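Local coordinates for glycosyl hydrolases family 31 family protein (Aspergillus niger, PDB 6DRU) that releases alpha-xylose from the non-reducing terminal glucose of xyloglucan oligosaccharides, as a glycoside hydrolase of family 31, at residues T1-G9 against R74-I82; I19-D27 against E53-Y64. All blocks are in the same frame, centred on the assembly; numbering follows the deposited sequence.

Interaction 1 (T1-G9 against R74-I82); sequences TYFAPNSTG and RTLRNGNII. With NAG (2-acetamido-2-deoxy-beta-D-glucopyranose), chain L.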
loop_
_atom_site.group_PDB
_atom_site.type_symbol
_atom_site.label_atom_id
_atom_site.label_comp_id
_atom_site.label_asym_id
_atom_site.label_seq_id
_atom_site.Cartn_x
_atom_site.Cartn_y
_atom_site.Cartn_z
ATOM N N THR A 1 3.478 -1.254 -53.864
ATOM C CA THR A 1 2.255 -2.048 -53.845
ATOM C C THR A 1 1.899 -2.464 -52.421
ATOM O O THR A 1 1.252 -3.489 -52.207
ATOM C CB THR A 1 2.385 -3.305 -54.723
ATOM O OG1 THR A 1 3.404 -4.160 -54.189
ATOM C CG2 THR A 1 2.749 -2.922 -56.150
ATOM N N TYR A 2 2.332 -1.664 -51.451
ATOM C CA TYR A 2 2.034 -1.932 -50.052
ATOM C C TYR A 2 0.592 -1.562 -49.735
ATOM O O TYR A 2 0.102 -0.503 -50.140
ATOM C CB TYR A 2 2.990 -1.154 -49.144
ATOM C CG TYR A 2 2.723 -1.341 -47.666
ATOM C CD1 TYR A 2 3.167 -2.477 -47.000
ATOM C CD2 TYR A 2 2.034 -0.380 -46.936
ATOM C CE1 TYR A 2 2.926 -2.653 -45.651
ATOM C CE2 TYR A 2 1.789 -0.548 -45.586
ATOM C CZ TYR A 2 2.237 -1.686 -44.949
ATOM O OH TYR A 2 1.997 -1.860 -43.605
ATOM N N PHE A 3 -0.089 -2.444 -49.001
ATOM C CA PHE A 3 -1.480 -2.222 -48.606
ATOM C C PHE A 3 -1.500 -1.199 -47.472
ATOM O O PHE A 3 -1.559 -1.531 -46.285
ATOM C CB PHE A 3 -2.138 -3.535 -48.198
ATOM C CG PHE A 3 -3.642 -3.502 -48.241
ATOM C CD1 PHE A 3 -4.364 -2.740 -47.335
ATOM C CD2 PHE A 3 -4.337 -4.242 -49.185
ATOM C CE1 PHE A 3 -5.748 -2.710 -47.375
ATOM C CE2 PHE A 3 -5.721 -4.219 -49.228
ATOM C CZ PHE A 3 -6.426 -3.453 -48.321
ATOM N N ALA A 4 -1.447 0.073 -47.857
ATOM C CA ALA A 4 -1.458 1.160 -46.889
ATOM C C ALA A 4 -2.795 1.207 -46.146
ATOM O O ALA A 4 -3.829 0.803 -46.686
ATOM C CB ALA A 4 -1.201 2.493 -47.588
ATOM N N PRO A 5 -2.802 1.693 -44.907
ATOM C CA PRO A 5 -4.045 1.728 -44.135
ATOM C C PRO A 5 -4.924 2.903 -44.534
ATOM O O PRO A 5 -4.465 3.908 -45.080
ATOM C CB PRO A 5 -3.569 1.867 -42.681
ATOM C CG PRO A 5 -2.059 1.968 -42.735
ATOM C CD PRO A 5 -1.679 2.263 -44.147
ATOM N N ASN A 6 -6.215 2.754 -44.249
ATOM C CA ASN A 6 -7.207 3.778 -44.544
ATOM C C ASN A 6 -7.659 4.537 -43.305
ATOM O O ASN A 6 -8.607 5.325 -43.385
ATOM C CB ASN A 6 -8.419 3.151 -45.235
ATOM C CG ASN A 6 -9.162 2.184 -44.336
ATOM O OD1 ASN A 6 -8.605 1.654 -43.375
ATOM N ND2 ASN A 6 -10.432 1.951 -44.645
ATOM N N SER A 7 -7.008 4.315 -42.167
ATOM C CA SER A 7 -7.371 4.969 -40.922
ATOM C C SER A 7 -6.105 5.205 -40.114
ATOM O O SER A 7 -5.233 4.334 -40.047
ATOM C CB SER A 7 -8.372 4.123 -40.121
ATOM O OG SER A 7 -8.704 4.740 -38.889
ATOM N N THR A 8 -6.010 6.385 -39.501
ATOM C CA THR A 8 -4.850 6.714 -38.682
ATOM C C THR A 8 -4.904 6.074 -37.302
ATOM O O THR A 8 -3.904 6.121 -36.578
ATOM C CB THR A 8 -4.718 8.230 -38.535
ATOM O OG1 THR A 8 -5.835 8.739 -37.793
ATOM C CG2 THR A 8 -4.688 8.889 -39.901
ATOM N N GLY A 9 -6.028 5.486 -36.928
ATOM C CA GLY A 9 -6.160 4.851 -35.635
ATOM C C GLY A 9 -7.602 4.792 -35.198
ATOM O O GLY A 9 -8.476 5.488 -35.718
ATOM N N ARG A 74 -15.574 -3.700 -35.628
ATOM C CA ARG A 74 -14.908 -2.939 -36.678
ATOM C C ARG A 74 -13.692 -3.715 -37.164
ATOM O O ARG A 74 -13.270 -4.703 -36.557
ATOM C CB ARG A 74 -14.484 -1.544 -36.198
ATOM C CG ARG A 74 -15.541 -0.806 -35.402
ATOM C CD ARG A 74 -15.124 0.622 -35.114
ATOM N NE ARG A 74 -16.279 1.511 -35.061
ATOM C CZ ARG A 74 -16.661 2.301 -36.058
ATOM N NH1 ARG A 74 -15.977 2.315 -37.194
ATOM N NH2 ARG A 74 -17.727 3.077 -35.918
ATOM N N THR A 75 -13.122 -3.251 -38.275
ATOM C CA THR A 75 -11.979 -3.904 -38.895
ATOM C C THR A 75 -11.033 -2.849 -39.450
ATOM O O THR A 75 -11.472 -1.862 -40.047
ATOM C CB THR A 75 -12.419 -4.864 -40.015
ATOM O OG1 THR A 75 -13.311 -5.851 -39.480
ATOM C CG2 THR A 75 -11.218 -5.563 -40.635
ATOM N N LEU A 76 -9.734 -3.065 -39.249
ATOM C CA LEU A 76 -8.702 -2.170 -39.745
ATOM C C LEU A 76 -7.545 -3.013 -40.258
ATOM O O LEU A 76 -7.157 -3.997 -39.623
ATOM C CB LEU A 76 -8.219 -1.202 -38.654
ATOM C CG LEU A 76 -7.867 0.230 -39.074
ATOM C CD1 LEU A 76 -7.597 1.086 -37.846
ATOM C CD2 LEU A 76 -6.677 0.281 -40.029
ATOM N N ARG A 77 -7.002 -2.629 -41.410
ATOM C CA ARG A 77 -5.931 -3.378 -42.048
ATOM C C ARG A 77 -4.755 -2.461 -42.342
ATOM O O ARG A 77 -4.932 -1.340 -42.828
ATOM C CB ARG A 77 -6.402 -4.041 -43.348
ATOM C CG ARG A 77 -5.285 -4.740 -44.108
ATOM C CD ARG A 77 -5.802 -5.532 -45.293
ATOM N NE ARG A 77 -4.710 -6.186 -46.007
ATOM C CZ ARG A 77 -4.872 -6.989 -47.053
ATOM N NH1 ARG A 77 -6.089 -7.243 -47.513
ATOM N NH2 ARG A 77 -3.816 -7.536 -47.637
ATOM N N ASN A 78 -3.555 -2.951 -42.040
ATOM C CA ASN A 78 -2.310 -2.260 -42.361
ATOM C C ASN A 78 -1.314 -3.314 -42.821
ATOM O O ASN A 78 -0.892 -4.159 -42.026
ATOM C CB ASN A 78 -1.774 -1.487 -41.156
ATOM C CG ASN A 78 -0.386 -0.926 -41.395
ATOM O OD1 ASN A 78 -0.019 -0.603 -42.525
ATOM N ND2 ASN A 78 0.399 -0.816 -40.329
ATOM N N GLY A 79 -0.942 -3.270 -44.095
ATOM C CA GLY A 79 -0.040 -4.285 -44.616
ATOM C C GLY A 79 -0.736 -5.628 -44.685
ATOM O O GLY A 79 -1.837 -5.752 -45.234
ATOM N N ASN A 80 -0.104 -6.652 -44.113
ATOM C CA ASN A 80 -0.664 -7.995 -44.100
ATOM C C ASN A 80 -1.276 -8.363 -42.755
ATOM O O ASN A 80 -1.683 -9.514 -42.568
ATOM C CB ASN A 80 0.399 -9.027 -44.502
ATOM C CG ASN A 80 1.626 -9.009 -43.597
ATOM O OD1 ASN A 80 1.549 -8.649 -42.424
ATOM N ND2 ASN A 80 2.768 -9.409 -44.147
ATOM N N ILE A 81 -1.349 -7.420 -41.818
ATOM C CA ILE A 81 -1.967 -7.651 -40.516
ATOM C C ILE A 81 -3.326 -6.966 -40.499
ATOM O O ILE A 81 -3.496 -5.874 -41.059
ATOM C CB ILE A 81 -1.066 -7.160 -39.362
ATOM C CG1 ILE A 81 -1.568 -7.698 -38.022
ATOM C CG2 ILE A 81 -0.996 -5.644 -39.310
ATOM C CD1 ILE A 81 -0.664 -7.359 -36.857
ATOM N N ILE A 82 -4.308 -7.627 -39.893
ATOM C CA ILE A 82 -5.667 -7.110 -39.801
ATOM C C ILE A 82 -6.106 -7.148 -38.345
ATOM O O ILE A 82 -5.864 -8.131 -37.638
ATOM C CB ILE A 82 -6.644 -7.920 -40.682
ATOM C CG1 ILE A 82 -6.385 -7.652 -42.166
ATOM C CG2 ILE A 82 -8.091 -7.606 -40.332
ATOM C CD1 ILE A 82 -7.411 -8.287 -43.083
HETATM C C1 NAG L . -11.458 0.977 -44.299
HETATM C C2 NAG L . -12.908 1.401 -44.198
HETATM C C3 NAG L . -13.671 0.527 -43.273
HETATM C C4 NAG L . -13.480 -0.929 -43.641
HETATM C C5 NAG L . -12.006 -1.257 -43.733
HETATM C C6 NAG L . -11.833 -2.686 -44.199
HETATM C C7 NAG L . -13.025 3.807 -44.720
HETATM C C8 NAG L . -13.107 5.243 -44.255
HETATM N N2 NAG L . -12.983 2.755 -43.767
HETATM O O3 NAG L . -15.031 0.894 -43.302
HETATM O O4 NAG L . -14.079 -1.747 -42.662
HETATM O O5 NAG L . -11.387 -0.385 -44.650
HETATM O O6 NAG L . -10.640 -3.214 -43.664
HETATM O O7 NAG L . -12.996 3.554 -45.908
#
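Phe3 lies flat on the extended side chain of Arg77. The guanidinium and ring planes are 2° apart, and Arg77 CZ sits 3.7 Å from the centroid of the Phe3 ring. This is a cation-pi stack. Arg77 CD reaches the same face of the ring in a CH-pi contact. The two side chains cross at about a right angle. Arg77 NE donates to Gly79 O (3.0 Å), which lies in the guanidinium plane, and this bond holds the group flat against the ring. Beside the stack, Gly79 N donates to Phe3 O at 2.9 Å.

Tyr2 has CG trans to its own N (chi1 178°), which carries the phenol to the turn. Its OH donates to Asn78 OD1 at 2.6 Å, from above the amide plane. Ring and amide planes stand 81° apart. Pro5 lies alongside Asn78, with Pro5 CG 3.3 Å from Asn78 OD1. Ser7 CB touches Leu76 CD1. Asn6 carries an N-linked NAG.

The 1-9 loop leads into strand 10-14. It runs roughly antiparallel to strand 74-78, an outermost strand of a four-stranded antiparallel sheet. A type II' beta turn from Asn78 to Ile81 joins strands 74-78 and 81-85 in a beta hairpin. Pro5 and Asn78 also touch Pro23 of strand 17-23.

Interaction 2 (I19-D27 against E53-Y64); sequences ILIQPFGYD and EGYEDTAHGMSY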
loop_
_atom_site.group_PDB
_atom_site.type_symbol
_atom_site.label_atom_id
_atom_site.label_comp_id
_atom_site.label_asym_id
_atom_site.label_seq_id
_atom_site.Cartn_x
_atom_site.Cartn_y
_atom_site.Cartn_z
ATOM N N ILE A 19 -8.850 2.647 -25.192
ATOM C CA ILE A 19 -7.915 1.840 -25.970
ATOM C C ILE A 19 -7.681 2.539 -27.300
ATOM O O ILE A 19 -8.631 2.788 -28.054
ATOM C CB ILE A 19 -8.424 0.407 -26.194
ATOM C CG1 ILE A 19 -8.743 -0.282 -24.864
ATOM C CG2 ILE A 19 -7.396 -0.398 -26.973
ATOM C CD1 ILE A 19 -10.206 -0.229 -24.482
ATOM N N LEU A 20 -6.420 2.854 -27.590
ATOM C CA LEU A 20 -6.031 3.536 -28.820
ATOM C C LEU A 20 -5.176 2.586 -29.650
ATOM O O LEU A 20 -4.025 2.308 -29.297
ATOM C CB LEU A 20 -5.279 4.829 -28.510
ATOM C CG LEU A 20 -4.695 5.582 -29.706
ATOM C CD1 LEU A 20 -5.803 6.050 -30.634
ATOM C CD2 LEU A 20 -3.847 6.757 -29.243
ATOM N N ILE A 21 -5.739 2.089 -30.748
ATOM C CA ILE A 21 -5.051 1.179 -31.657
ATOM C C ILE A 21 -4.702 1.955 -32.919
ATOM O O ILE A 21 -5.586 2.534 -33.564
ATOM C CB ILE A 21 -5.909 -0.049 -31.988
ATOM C CG1 ILE A 21 -6.508 -0.644 -30.713
ATOM C CG2 ILE A 21 -5.081 -1.093 -32.721
ATOM C CD1 ILE A 21 -8.007 -0.835 -30.786
ATOM N N GLN A 22 -3.419 1.969 -33.275
ATOM C CA GLN A 22 -2.958 2.686 -34.452
ATOM C C GLN A 22 -2.108 1.777 -35.327
ATOM O O GLN A 22 -1.348 0.946 -34.811
ATOM C CB GLN A 22 -2.131 3.919 -34.062
ATOM C CG GLN A 22 -2.765 4.794 -33.001
ATOM C CD GLN A 22 -1.800 5.825 -32.455
ATOM O OE1 GLN A 22 -0.831 5.486 -31.774
ATOM N NE2 GLN A 22 -2.055 7.092 -32.757
ATOM N N PRO A 23 -2.211 1.905 -36.649
ATOM C CA PRO A 23 -1.228 1.253 -37.519
ATOM C C PRO A 23 0.149 1.842 -37.267
ATOM O O PRO A 23 0.307 3.055 -37.116
ATOM C CB PRO A 23 -1.737 1.568 -38.931
ATOM C CG PRO A 23 -2.578 2.793 -38.764
ATOM C CD PRO A 23 -3.211 2.668 -37.412
ATOM N N PHE A 24 1.152 0.969 -37.205
ATOM C CA PHE A 24 2.493 1.375 -36.795
ATOM C C PHE A 24 3.513 0.584 -37.600
ATOM O O PHE A 24 3.677 -0.621 -37.388
ATOM C CB PHE A 24 2.689 1.160 -35.294
ATOM C CG PHE A 24 3.567 2.183 -34.648
ATOM C CD1 PHE A 24 3.068 3.431 -34.322
ATOM C CD2 PHE A 24 4.891 1.901 -34.366
ATOM C CE1 PHE A 24 3.875 4.380 -33.727
ATOM C CE2 PHE A 24 5.704 2.843 -33.770
ATOM C CZ PHE A 24 5.195 4.087 -33.451
ATOM N N GLY A 25 4.207 1.264 -38.507
ATOM C CA GLY A 25 5.181 0.615 -39.357
ATOM C C GLY A 25 4.543 -0.369 -40.330
ATOM O O GLY A 25 3.324 -0.451 -40.490
ATOM N N TYR A 26 5.414 -1.126 -40.993
ATOM C CA TYR A 26 4.964 -2.140 -41.938
ATOM C C TYR A 26 4.359 -3.316 -41.183
ATOM O O TYR A 26 5.009 -3.903 -40.313
ATOM C CB TYR A 26 6.126 -2.609 -42.810
ATOM C CG TYR A 26 6.595 -1.594 -43.828
ATOM C CD1 TYR A 26 5.685 -0.887 -44.602
ATOM C CD2 TYR A 26 7.948 -1.350 -44.022
ATOM C CE1 TYR A 26 6.110 0.038 -45.536
ATOM C CE2 TYR A 26 8.382 -0.427 -44.954
ATOM C CZ TYR A 26 7.458 0.264 -45.707
ATOM O OH TYR A 26 7.879 1.187 -46.638
ATOM N N ASP A 27 3.113 -3.655 -41.519
ATOM C CA ASP A 27 2.439 -4.844 -40.992
ATOM C C ASP A 27 2.394 -4.846 -39.465
ATOM O O ASP A 27 2.552 -5.887 -38.827
ATOM C CB ASP A 27 3.107 -6.123 -41.502
ATOM C CG ASP A 27 3.578 -6.009 -42.939
ATOM O OD1 ASP A 27 2.726 -5.886 -43.844
ATOM O OD2 ASP A 27 4.808 -6.052 -43.165
ATOM N N GLU A 53 11.734 2.761 -40.205
ATOM C CA GLU A 53 11.427 2.356 -41.566
ATOM C C GLU A 53 9.979 1.893 -41.603
ATOM O O GLU A 53 9.586 1.027 -40.816
ATOM C CB GLU A 53 12.388 1.249 -42.007
ATOM C CG GLU A 53 11.877 0.298 -43.060
ATOM C CD GLU A 53 12.847 -0.842 -43.284
ATOM O OE1 GLU A 53 14.066 -0.577 -43.353
ATOM O OE2 GLU A 53 12.395 -2.004 -43.374
ATOM N N GLY A 54 9.191 2.487 -42.490
ATOM C CA GLY A 54 7.779 2.157 -42.559
ATOM C C GLY A 54 7.081 2.999 -43.605
ATOM O O GLY A 54 7.706 3.781 -44.330
ATOM N N TYR A 55 5.761 2.819 -43.671
ATOM C CA TYR A 55 4.930 3.510 -44.648
ATOM C C TYR A 55 4.686 4.972 -44.300
ATOM O O TYR A 55 4.190 5.716 -45.153
ATOM C CB TYR A 55 3.578 2.802 -44.781
ATOM C CG TYR A 55 2.639 3.085 -43.627
ATOM C CD1 TYR A 55 2.739 2.376 -42.438
ATOM C CD2 TYR A 55 1.662 4.070 -43.723
ATOM C CE1 TYR A 55 1.888 2.637 -41.378
ATOM C CE2 TYR A 55 0.811 4.338 -42.669
ATOM C CZ TYR A 55 0.927 3.618 -41.500
ATOM O OH TYR A 55 0.077 3.881 -40.450
ATOM N N GLU A 56 5.012 5.400 -43.084
ATOM C CA GLU A 56 4.580 6.704 -42.609
ATOM C C GLU A 56 5.501 7.813 -43.104
ATOM O O GLU A 56 6.672 7.598 -43.426
ATOM C CB GLU A 56 4.528 6.733 -41.082
ATOM C CG GLU A 56 3.840 5.537 -40.463
ATOM C CD GLU A 56 4.816 4.459 -40.043
ATOM O OE1 GLU A 56 5.970 4.485 -40.520
ATOM O OE2 GLU A 56 4.432 3.588 -39.233
ATOM N N ASP A 57 4.943 9.020 -43.159
ATOM C CA ASP A 57 5.702 10.232 -43.437
ATOM C C ASP A 57 6.062 11.004 -42.178
ATOM O O ASP A 57 7.117 11.645 -42.136
ATOM C CB ASP A 57 4.912 11.151 -44.378
ATOM C CG ASP A 57 4.621 10.501 -45.715
ATOM O OD1 ASP A 57 3.462 10.576 -46.171
ATOM O OD2 ASP A 57 5.538 9.875 -46.288
ATOM N N THR A 58 5.211 10.954 -41.155
ATOM C CA THR A 58 5.438 11.672 -39.911
ATOM C C THR A 58 4.994 10.798 -38.745
ATOM O O THR A 58 4.439 9.711 -38.927
ATOM C CB THR A 58 4.696 13.013 -39.893
ATOM O OG1 THR A 58 4.880 13.648 -38.622
ATOM C CG2 THR A 58 3.209 12.799 -40.142
ATOM N N ALA A 59 5.246 11.290 -37.535
ATOM C CA ALA A 59 4.935 10.531 -36.333
ATOM C C ALA A 59 3.428 10.435 -36.126
ATOM O O ALA A 59 2.665 11.322 -36.518
ATOM C CB ALA A 59 5.592 11.173 -35.113
ATOM N N HIS A 60 3.002 9.341 -35.490
ATOM C CA HIS A 60 1.581 9.146 -35.223
ATOM C C HIS A 60 1.124 9.958 -34.019
ATOM O O HIS A 60 0.092 10.634 -34.072
ATOM C CB HIS A 60 1.276 7.665 -34.991
ATOM C CG HIS A 60 1.587 6.787 -36.160
ATOM N ND1 HIS A 60 0.688 6.564 -37.180
ATOM C CD2 HIS A 60 2.687 6.060 -36.461
ATOM C CE1 HIS A 60 1.226 5.746 -38.066
ATOM N NE2 HIS A 60 2.438 5.423 -37.651
ATOM N N GLY A 61 1.879 9.899 -32.926
ATOM C CA GLY A 61 1.418 10.531 -31.706
ATOM C C GLY A 61 0.157 9.859 -31.203
ATOM O O GLY A 61 0.011 8.634 -31.256
ATOM N N MET A 62 -0.777 10.674 -30.715
ATOM C CA MET A 62 -2.063 10.194 -30.236
ATOM C C MET A 62 -3.153 10.267 -31.303
ATOM O O MET A 62 -4.340 10.171 -30.972
ATOM C CB MET A 62 -2.485 10.993 -28.999
ATOM C CG MET A 62 -2.924 10.147 -27.816
ATOM S SD MET A 62 -1.539 9.339 -26.992
ATOM C CE MET A 62 -0.576 10.761 -26.479
ATOM N N SER A 63 -2.779 10.420 -32.571
ATOM C CA SER A 63 -3.760 10.689 -33.613
ATOM C C SER A 63 -4.593 9.451 -33.930
ATOM O O SER A 63 -4.095 8.322 -33.912
ATOM C CB SER A 63 -3.062 11.185 -34.879
ATOM O OG SER A 63 -2.312 10.146 -35.487
ATOM N N TYR A 64 -5.872 9.675 -34.221
ATOM C CA TYR A 64 -6.778 8.604 -34.607
ATOM C C TYR A 64 -7.848 9.169 -35.530
ATOM O O TYR A 64 -8.076 10.379 -35.587
ATOM C CB TYR A 64 -7.418 7.932 -33.386
ATOM C CG TYR A 64 -8.202 8.872 -32.499
ATOM C CD1 TYR A 64 -7.575 9.586 -31.486
ATOM C CD2 TYR A 64 -9.569 9.048 -32.677
ATOM C CE1 TYR A 64 -8.287 10.447 -30.673
ATOM C CE2 TYR A 64 -10.288 9.909 -31.869
ATOM C CZ TYR A 64 -9.641 10.606 -30.870
ATOM O OH TYR A 64 -10.353 11.463 -30.062
HETATM O O HOH W 1 7.800 -1.092 -40.446
#
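His60 reaches across to Pro23 and Phe24. Its CB is 4.1 Å from Gln22 NE2. With CG trans to the carbonyl carbon (chi1 -61°), Pro23 O sits over one face of the imidazole, offset toward the rim. It is 4.1 Å from His60 CG, 3.5 Å from His60 ND1 and 3.0 Å from His60 CE1. His60 CD2 meets Phe24 CD1 at 3.4 Å; the two rings meet obliquely, planes 35° apart. At the tip, His60 NE2 donates to Glu56 OE2 at 3.1 Å, almost straight and in the imidazole plane. Glu56 OE2 is met on its anti side, out of the carboxylate plane. This His-carboxylate bond ties the loop to itself. Glu56 OE2 also faces Gly25 N, but the modelled distance is too short to be trusted.

Gln22 NE2 donates twice in its amide plane, to Gly61 O and Ser63 O. Gln22 OE1 and Gly61 O both accept from Arg32. Leu20 fits against Met62 and Tyr64. Gly54 CA packs over one face of the Tyr26 ring as a CH-pi contact.

Gly61 and Met62 are central in a type II' beta turn. The loop thus packs along strand 17-23 of the eight-stranded mixed sheet, in the N-terminal beta domain that family 31 enzymes carry before their TIM barrel.

The two interactions adjoin, with centres about 10 Å apart. Both segments of interaction 2 fall between those of interaction 1 along the chain. The turn after strand 74-78 joins them: Asn80 N is 2.9 Å from Asp27 OD1, and Asn78 ND2 is 3.0 Å from Gly25 O, both probable hydrogen bonds. Tyr2 OH accepts from Asp27 N, and the rings of Tyr2 and Tyr26 meet edge-to-face. Tyr55 touches Tyr2, Pro5 and Asn78. Together the contacts pack the N-terminal segment and the 53-64 loop against strands 74-78 and 17-23. They lie away from the xylose pocket, which holds the active-site residue Asp395 and the proton donor Asp487.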